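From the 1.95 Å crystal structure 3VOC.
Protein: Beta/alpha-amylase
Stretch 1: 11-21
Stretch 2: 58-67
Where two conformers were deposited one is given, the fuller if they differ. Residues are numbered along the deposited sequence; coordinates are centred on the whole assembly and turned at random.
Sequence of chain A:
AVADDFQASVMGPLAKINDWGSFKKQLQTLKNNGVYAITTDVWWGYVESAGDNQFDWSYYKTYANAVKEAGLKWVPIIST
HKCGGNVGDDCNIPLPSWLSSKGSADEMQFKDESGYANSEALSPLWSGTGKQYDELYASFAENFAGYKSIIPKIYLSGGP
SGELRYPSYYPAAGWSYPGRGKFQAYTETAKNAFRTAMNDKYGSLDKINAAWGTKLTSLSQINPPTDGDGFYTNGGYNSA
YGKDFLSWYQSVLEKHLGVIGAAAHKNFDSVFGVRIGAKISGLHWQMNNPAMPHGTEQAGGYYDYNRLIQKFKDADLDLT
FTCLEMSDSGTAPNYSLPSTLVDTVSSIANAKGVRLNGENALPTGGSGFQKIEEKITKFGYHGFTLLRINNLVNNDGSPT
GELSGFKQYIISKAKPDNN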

ATOM      1  N   MET A  11     -10.632   7.484  -7.649  1.00 14.62           N
ATOM      2  CA  MET A  11      -9.215   7.739  -7.879  0.55 15.34           C
ATOM      3  C   MET A  11      -9.056   8.481  -9.196  1.00 15.57           C
ATOM      4  O   MET A  11      -9.684   8.140 -10.194  1.00 15.02           O
ATOM      5  CB  MET A  11      -8.398   6.439  -7.893  0.55 15.49           C
ATOM      6  CG  MET A  11      -6.864   6.652  -7.806  0.55 16.77           C
ATOM      7  SD  MET A  11      -5.966   5.173  -7.239  0.55 17.24           S
ATOM      8  CE  MET A  11      -6.621   5.013  -5.590  0.55 15.07           C
ATOM      9  N   GLY A  12      -8.215   9.512  -9.172  1.00 15.35           N
ATOM     10  CA  GLY A  12      -7.928  10.290 -10.364  1.00 16.55           C
ATOM     11  C   GLY A  12      -7.096   9.504 -11.372  1.00 17.48           C
ATOM     12  O   GLY A  12      -6.687   8.367 -11.109  1.00 17.17           O
ATOM     13  N   PRO A  13      -6.823  10.121 -12.529  1.00 18.13           N
ATOM     14  CA  PRO A  13      -6.141   9.396 -13.594  1.00 18.48           C
ATOM     15  C   PRO A  13      -4.678   9.113 -13.251  1.00 18.62           C
ATOM     16  O   PRO A  13      -4.081   9.795 -12.395  1.00 17.87           O
ATOM     17  CB  PRO A  13      -6.252  10.336 -14.809  1.00 18.73           C
ATOM     18  CG  PRO A  13      -6.539  11.672 -14.282  1.00 19.28           C
ATOM     19  CD  PRO A  13      -7.014  11.551 -12.835  1.00 17.90           C
ATOM     20  N   LEU A  14      -4.113   8.106 -13.908  1.00 18.61           N
ATOM     21  CA  LEU A  14      -2.716   7.756 -13.666  1.00 18.87           C
ATOM     22  C   LEU A  14      -1.769   8.759 -14.327  1.00 19.50           C
ATOM     23  O   LEU A  14      -0.886   9.312 -13.663  1.00 18.36           O
ATOM     24  CB  LEU A  14      -2.417   6.325 -14.150  1.00 18.50           C
ATOM     25  CG  LEU A  14      -0.990   5.825 -13.920  1.00 19.25           C
ATOM     26  CD1 LEU A  14      -0.668   5.741 -12.429  1.00 19.79           C
ATOM     27  CD2 LEU A  14      -0.765   4.445 -14.611  1.00 20.05           C
ATOM     28  N   ALA A  15      -1.970   8.975 -15.633  1.00 20.49           N
ATOM     29  CA  ALA A  15      -1.184   9.923 -16.440  1.00 21.45           C
ATOM     30  C   ALA A  15      -1.325  11.369 -15.966  1.00 21.85           C
ATOM     31  O   ALA A  15      -2.411  11.799 -15.577  1.00 22.21           O
ATOM     32  CB  ALA A  15      -1.591   9.816 -17.935  1.00 21.70           C
ATOM     33  N   LYS A  16      -0.219  12.113 -15.991  1.00 21.78           N
ATOM     34  CA  LYS A  16      -0.233  13.524 -15.617  1.00 22.44           C
ATOM     35  C   LYS A  16      -1.292  14.243 -16.439  1.00 22.18           C
ATOM     36  O   LYS A  16      -1.453  13.958 -17.630  1.00 21.88           O
ATOM     37  CB  LYS A  16       1.135  14.152 -15.866  1.00 22.92           C
ATOM     38  CG  LYS A  16       1.262  15.568 -15.344  1.00 24.80           C
ATOM     39  CD  LYS A  16       2.569  16.179 -15.824  1.00 29.58           C
ATOM     40  CE  LYS A  16       2.587  17.687 -15.649  1.00 32.12           C
ATOM     41  NZ  LYS A  16       3.755  18.281 -16.373  1.00 34.50           N
ATOM     42  N   ILE A  17      -2.037  15.137 -15.798  1.00 21.60           N
ATOM     43  CA  ILE A  17      -3.085  15.862 -16.492  1.00 22.71           C
ATOM     44  C   ILE A  17      -2.445  16.848 -17.462  1.00 23.60           C
ATOM     45  O   ILE A  17      -1.713  17.735 -17.043  1.00 23.39           O
ATOM     46  CB  ILE A  17      -3.995  16.673 -15.530  1.00 22.24           C
ATOM     47  CG1 ILE A  17      -4.536  15.797 -14.382  1.00 22.62           C
ATOM     48  CG2 ILE A  17      -5.119  17.373 -16.323  1.00 21.54           C
ATOM     49  CD1 ILE A  17      -5.453  14.706 -14.825  1.00 23.41           C
ATOM     50  N   ASN A  18      -2.733  16.687 -18.746  1.00 24.79           N
ATOM     51  CA  ASN A  18      -2.265  17.635 -19.750  1.00 26.67           C
ATOM     52  C   ASN A  18      -3.409  18.354 -20.476  1.00 26.24           C
ATOM     53  O   ASN A  18      -3.169  19.231 -21.296  1.00 27.65           O
ATOM     54  CB  ASN A  18      -1.326  16.944 -20.755  1.00 27.68           C
ATOM     55  CG  ASN A  18      -2.055  15.949 -21.652  1.00 31.19           C
ATOM     56  OD1 ASN A  18      -3.087  15.374 -21.269  1.00 35.24           O
ATOM     57  ND2 ASN A  18      -1.530  15.746 -22.861  1.00 34.70           N
ATOM     58  N   ASP A  19      -4.646  17.972 -20.181  1.00 24.99           N
ATOM     59  CA  ASP A  19      -5.816  18.655 -20.711  1.00 23.47           C
ATOM     60  C   ASP A  19      -6.730  18.964 -19.533  1.00 22.78           C
ATOM     61  O   ASP A  19      -7.545  18.128 -19.132  1.00 20.89           O
ATOM     62  CB  ASP A  19      -6.513  17.758 -21.735  1.00 24.11           C
ATOM     63  CG  ASP A  19      -7.749  18.402 -22.358  1.00 24.82           C
ATOM     64  OD1 ASP A  19      -8.237  19.441 -21.863  1.00 24.60           O
ATOM     65  OD2 ASP A  19      -8.250  17.828 -23.342  1.00 27.82           O
ATOM     66  N   TRP A  20      -6.594  20.170 -18.983  1.00 21.52           N
ATOM     67  CA  TRP A  20      -7.340  20.534 -17.781  1.00 22.01           C
ATOM     68  C   TRP A  20      -8.842  20.683 -18.007  1.00 22.17           C
ATOM     69  O   TRP A  20      -9.644  20.407 -17.110  1.00 22.09           O
ATOM     70  CB  TRP A  20      -6.760  21.801 -17.150  1.00 21.94           C
ATOM     71  CG  TRP A  20      -5.439  21.517 -16.527  1.00 22.09           C
ATOM     72  CD1 TRP A  20      -4.203  21.773 -17.057  1.00 23.91           C
ATOM     73  CD2 TRP A  20      -5.217  20.868 -15.273  1.00 21.99           C
ATOM     74  NE1 TRP A  20      -3.223  21.343 -16.190  1.00 23.79           N
ATOM     75  CE2 TRP A  20      -3.818  20.776 -15.091  1.00 22.38           C
ATOM     76  CE3 TRP A  20      -6.071  20.355 -14.277  1.00 21.78           C
ATOM     77  CZ2 TRP A  20      -3.244  20.190 -13.951  1.00 23.05           C
ATOM     78  CZ3 TRP A  20      -5.506  19.768 -13.144  1.00 21.84           C
ATOM     79  CH2 TRP A  20      -4.096  19.693 -12.990  1.00 20.12           C
ATOM     80  N   GLY A  21      -9.219  21.144 -19.198  1.00 22.20           N
ATOM     81  CA  GLY A  21     -10.628  21.278 -19.539  1.00 21.91           C
ATOM     82  C   GLY A  21     -11.326  19.936 -19.511  1.00 21.77           C
ATOM     83  O   GLY A  21     -12.449  19.824 -19.013  1.00 22.13           O
TER
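Stretch 2 58-67: SYYKTYANAV

Stretch 2 is helical from Ser 58 to Val 67, and its i to i+4 backbone hydrogen bonds run unbroken from Thr 62 N to Ser 58 O (3.0 Å) through Val 67 N to Tyr 63 O (3.1 Å). It passes the largely non-helical stretch 1, running alongside it only at Ile 17 to Trp 20, with Tyr 63 in register with Ile 17 (CA to CA 8.2 Å) and Ala 66 with Trp 20 (CA to CA 8.1 Å), so the two chains advance in the same direction here. Trp 20, at chi1 m, covers the most surface. Its six-membered ring reaches the helix where Thr 62 CG2 sits over one face, 3.7 Å from the ring centroid, a CH-pi contact. Around the same ring, Trp 20 CZ2 approaches Tyr 59 CE1 (3.6 Å), CH2 approaches Tyr 63 CB (4.0 Å) and CZ3 approaches Ala 66 CB (4.2 Å). Tyr 59, chi1 t, has its CA-to-CB bond pointing toward stretch 1, and its OH accepts a nearly linear hydrogen bond from Ile 17 N (2.9 Å), while Lys 16 CG lies 3.6 Å from Tyr 59 CE1. The CA-to-CB bond of Tyr 63, also t, points sideways to stretch 1, but the end of the side chain comes nearer: its OH lies 3.5 Å from Gly 12 CA, where a CB would clash with it. One water joins Tyr 63 OH (2.7 Å) to Pro 13 O (2.6 Å).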

ATOM      1  N   SER A  58       3.489  22.986  -7.643  1.00 18.99           N
ATOM      2  CA  SER A  58       2.576  23.801  -8.478  1.00 18.88           C
ATOM      3  C   SER A  58       1.540  22.959  -9.237  1.00 17.91           C
ATOM      4  O   SER A  58       0.365  23.302  -9.279  1.00 17.28           O
ATOM      5  CB  SER A  58       3.337  24.726  -9.445  1.00 19.42           C
ATOM      6  OG  SER A  58       4.168  23.985 -10.325  1.00 22.57           O
ATOM      7  N   TYR A  59       1.968  21.845  -9.810  1.00 17.94           N
ATOM      8  CA  TYR A  59       1.017  20.949 -10.479  1.00 17.59           C
ATOM      9  C   TYR A  59      -0.096  20.450  -9.537  1.00 16.77           C
ATOM     10  O   TYR A  59      -1.269  20.386  -9.920  1.00 16.61           O
ATOM     11  CB  TYR A  59       1.752  19.785 -11.137  1.00 17.64           C
ATOM     12  CG  TYR A  59       0.846  18.664 -11.608  1.00 17.94           C
ATOM     13  CD1 TYR A  59       0.159  18.760 -12.816  1.00 17.75           C
ATOM     14  CD2 TYR A  59       0.703  17.491 -10.854  1.00 17.83           C
ATOM     15  CE1 TYR A  59      -0.671  17.722 -13.260  1.00 19.78           C
ATOM     16  CE2 TYR A  59      -0.107  16.442 -11.298  1.00 19.21           C
ATOM     17  CZ  TYR A  59      -0.790  16.565 -12.501  1.00 20.22           C
ATOM     18  OH  TYR A  59      -1.599  15.537 -12.940  1.00 21.78           O
ATOM     19  N   TYR A  60       0.259  20.091  -8.310  1.00 16.80           N
ATOM     20  CA  TYR A  60      -0.753  19.599  -7.383  1.00 16.62           C
ATOM     21  C   TYR A  60      -1.635  20.691  -6.802  1.00 16.95           C
ATOM     22  O   TYR A  60      -2.772  20.434  -6.438  1.00 16.92           O
ATOM     23  CB  TYR A  60      -0.144  18.707  -6.298  1.00 16.50           C
ATOM     24  CG  TYR A  60       0.230  17.368  -6.861  1.00 16.02           C
ATOM     25  CD1 TYR A  60      -0.764  16.467  -7.258  1.00 15.58           C
ATOM     26  CD2 TYR A  60       1.584  17.000  -7.042  1.00 15.80           C
ATOM     27  CE1 TYR A  60      -0.432  15.229  -7.801  1.00 15.74           C
ATOM     28  CE2 TYR A  60       1.930  15.737  -7.583  1.00 15.08           C
ATOM     29  CZ  TYR A  60       0.910  14.869  -7.958  1.00 15.64           C
ATOM     30  OH  TYR A  60       1.191  13.632  -8.496  1.00 17.14           O
ATOM     31  N   LYS A  61      -1.124  21.915  -6.738  1.00 17.69           N
ATOM     32  CA  LYS A  61      -1.974  23.047  -6.366  1.00 17.99           C
ATOM     33  C   LYS A  61      -3.006  23.272  -7.480  1.00 17.84           C
ATOM     34  O   LYS A  61      -4.189  23.457  -7.209  1.00 17.83           O
ATOM     35  CB  LYS A  61      -1.140  24.300  -6.087  1.00 18.51           C
ATOM     36  CG  LYS A  61      -0.532  24.325  -4.685  1.00 21.00           C
ATOM     37  CD  LYS A  61       0.566  25.367  -4.561  1.00 25.07           C
ATOM     38  CE  LYS A  61       1.076  25.468  -3.101  1.00 26.35           C
ATOM     39  NZ  LYS A  61       2.469  26.074  -3.031  1.00 25.70           N
ATOM     40  N   THR A  62      -2.568  23.191  -8.735  1.00 18.01           N
ATOM     41  CA  THR A  62      -3.502  23.269  -9.868  1.00 17.64           C
ATOM     42  C   THR A  62      -4.553  22.153  -9.819  1.00 17.39           C
ATOM     43  O   THR A  62      -5.752  22.394 -10.028  1.00 17.20           O
ATOM     44  CB  THR A  62      -2.752  23.220 -11.210  1.00 18.33           C
ATOM     45  OG1 THR A  62      -1.777  24.272 -11.244  1.00 17.90           O
ATOM     46  CG2 THR A  62      -3.719  23.392 -12.380  1.00 17.33           C
ATOM     47  N   TYR A  63      -4.078  20.929  -9.597  1.00 16.27           N
ATOM     48  CA  TYR A  63      -4.943  19.767  -9.476  1.00 16.43           C
ATOM     49  C   TYR A  63      -5.961  19.996  -8.361  1.00 16.24           C
ATOM     50  O   TYR A  63      -7.173  19.876  -8.584  1.00 16.92           O
ATOM     51  CB  TYR A  63      -4.066  18.557  -9.176  1.00 15.56           C
ATOM     52  CG  TYR A  63      -4.706  17.200  -9.298  1.00 16.39           C
ATOM     53  CD1 TYR A  63      -4.136  16.228 -10.120  1.00 16.38           C
ATOM     54  CD2 TYR A  63      -5.859  16.860  -8.566  1.00 16.66           C
ATOM     55  CE1 TYR A  63      -4.694  14.949 -10.219  1.00 18.07           C
ATOM     56  CE2 TYR A  63      -6.431  15.576  -8.669  1.00 15.63           C
ATOM     57  CZ  TYR A  63      -5.833  14.628  -9.489  1.00 16.98           C
ATOM     58  OH  TYR A  63      -6.358  13.345  -9.588  1.00 17.26           O
ATOM     59  N   ALA A  64      -5.472  20.359  -7.176  1.00 16.60           N
ATOM     60  CA  ALA A  64      -6.348  20.595  -6.038  1.00 17.07           C
ATOM     61  C   ALA A  64      -7.340  21.724  -6.305  1.00 17.73           C
ATOM     62  O   ALA A  64      -8.514  21.625  -5.920  1.00 17.34           O
ATOM     63  CB  ALA A  64      -5.543  20.858  -4.747  1.00 17.57           C
ATOM     64  N   ASN A  65      -6.872  22.786  -6.964  1.00 18.24           N
ATOM     65  CA  ASN A  65      -7.757  23.892  -7.374  1.00 18.93           C
ATOM     66  C   ASN A  65      -8.912  23.429  -8.261  1.00 18.41           C
ATOM     67  O   ASN A  65     -10.044  23.856  -8.069  1.00 18.44           O
ATOM     68  CB  ASN A  65      -6.972  24.974  -8.116  1.00 19.30           C
ATOM     69  CG  ASN A  65      -6.139  25.831  -7.189  1.00 22.91           C
ATOM     70  OD1 ASN A  65      -6.280  25.759  -5.973  1.00 25.63           O
ATOM     71  ND2 ASN A  65      -5.242  26.643  -7.766  1.00 25.17           N
ATOM     72  N   ALA A  66      -8.615  22.577  -9.246  1.00 18.40           N
ATOM     73  CA  ALA A  66      -9.651  22.027 -10.138  1.00 17.53           C
ATOM     74  C   ALA A  66     -10.684  21.203  -9.343  1.00 17.33           C
ATOM     75  O   ALA A  66     -11.913  21.353  -9.521  1.00 16.38           O
ATOM     76  CB  ALA A  66      -9.020  21.187 -11.265  1.00 17.90           C
ATOM     77  N   VAL A  67     -10.182  20.360  -8.447  1.00 17.08           N
ATOM     78  CA  VAL A  67     -11.048  19.513  -7.609  1.00 17.26           C
ATOM     79  C   VAL A  67     -11.961  20.399  -6.734  1.00 17.72           C
ATOM     80  O   VAL A  67     -13.177  20.195  -6.692  1.00 16.92           O
ATOM     81  CB  VAL A  67     -10.224  18.477  -6.783  1.00 17.53           C
ATOM     82  CG1 VAL A  67     -11.090  17.780  -5.706  1.00 15.61           C
ATOM     83  CG2 VAL A  67      -9.591  17.437  -7.710  1.00 17.03           C
TER
HETATM   84  O   HOH W   1      -4.630  11.379 -10.356  1.00 19.40           O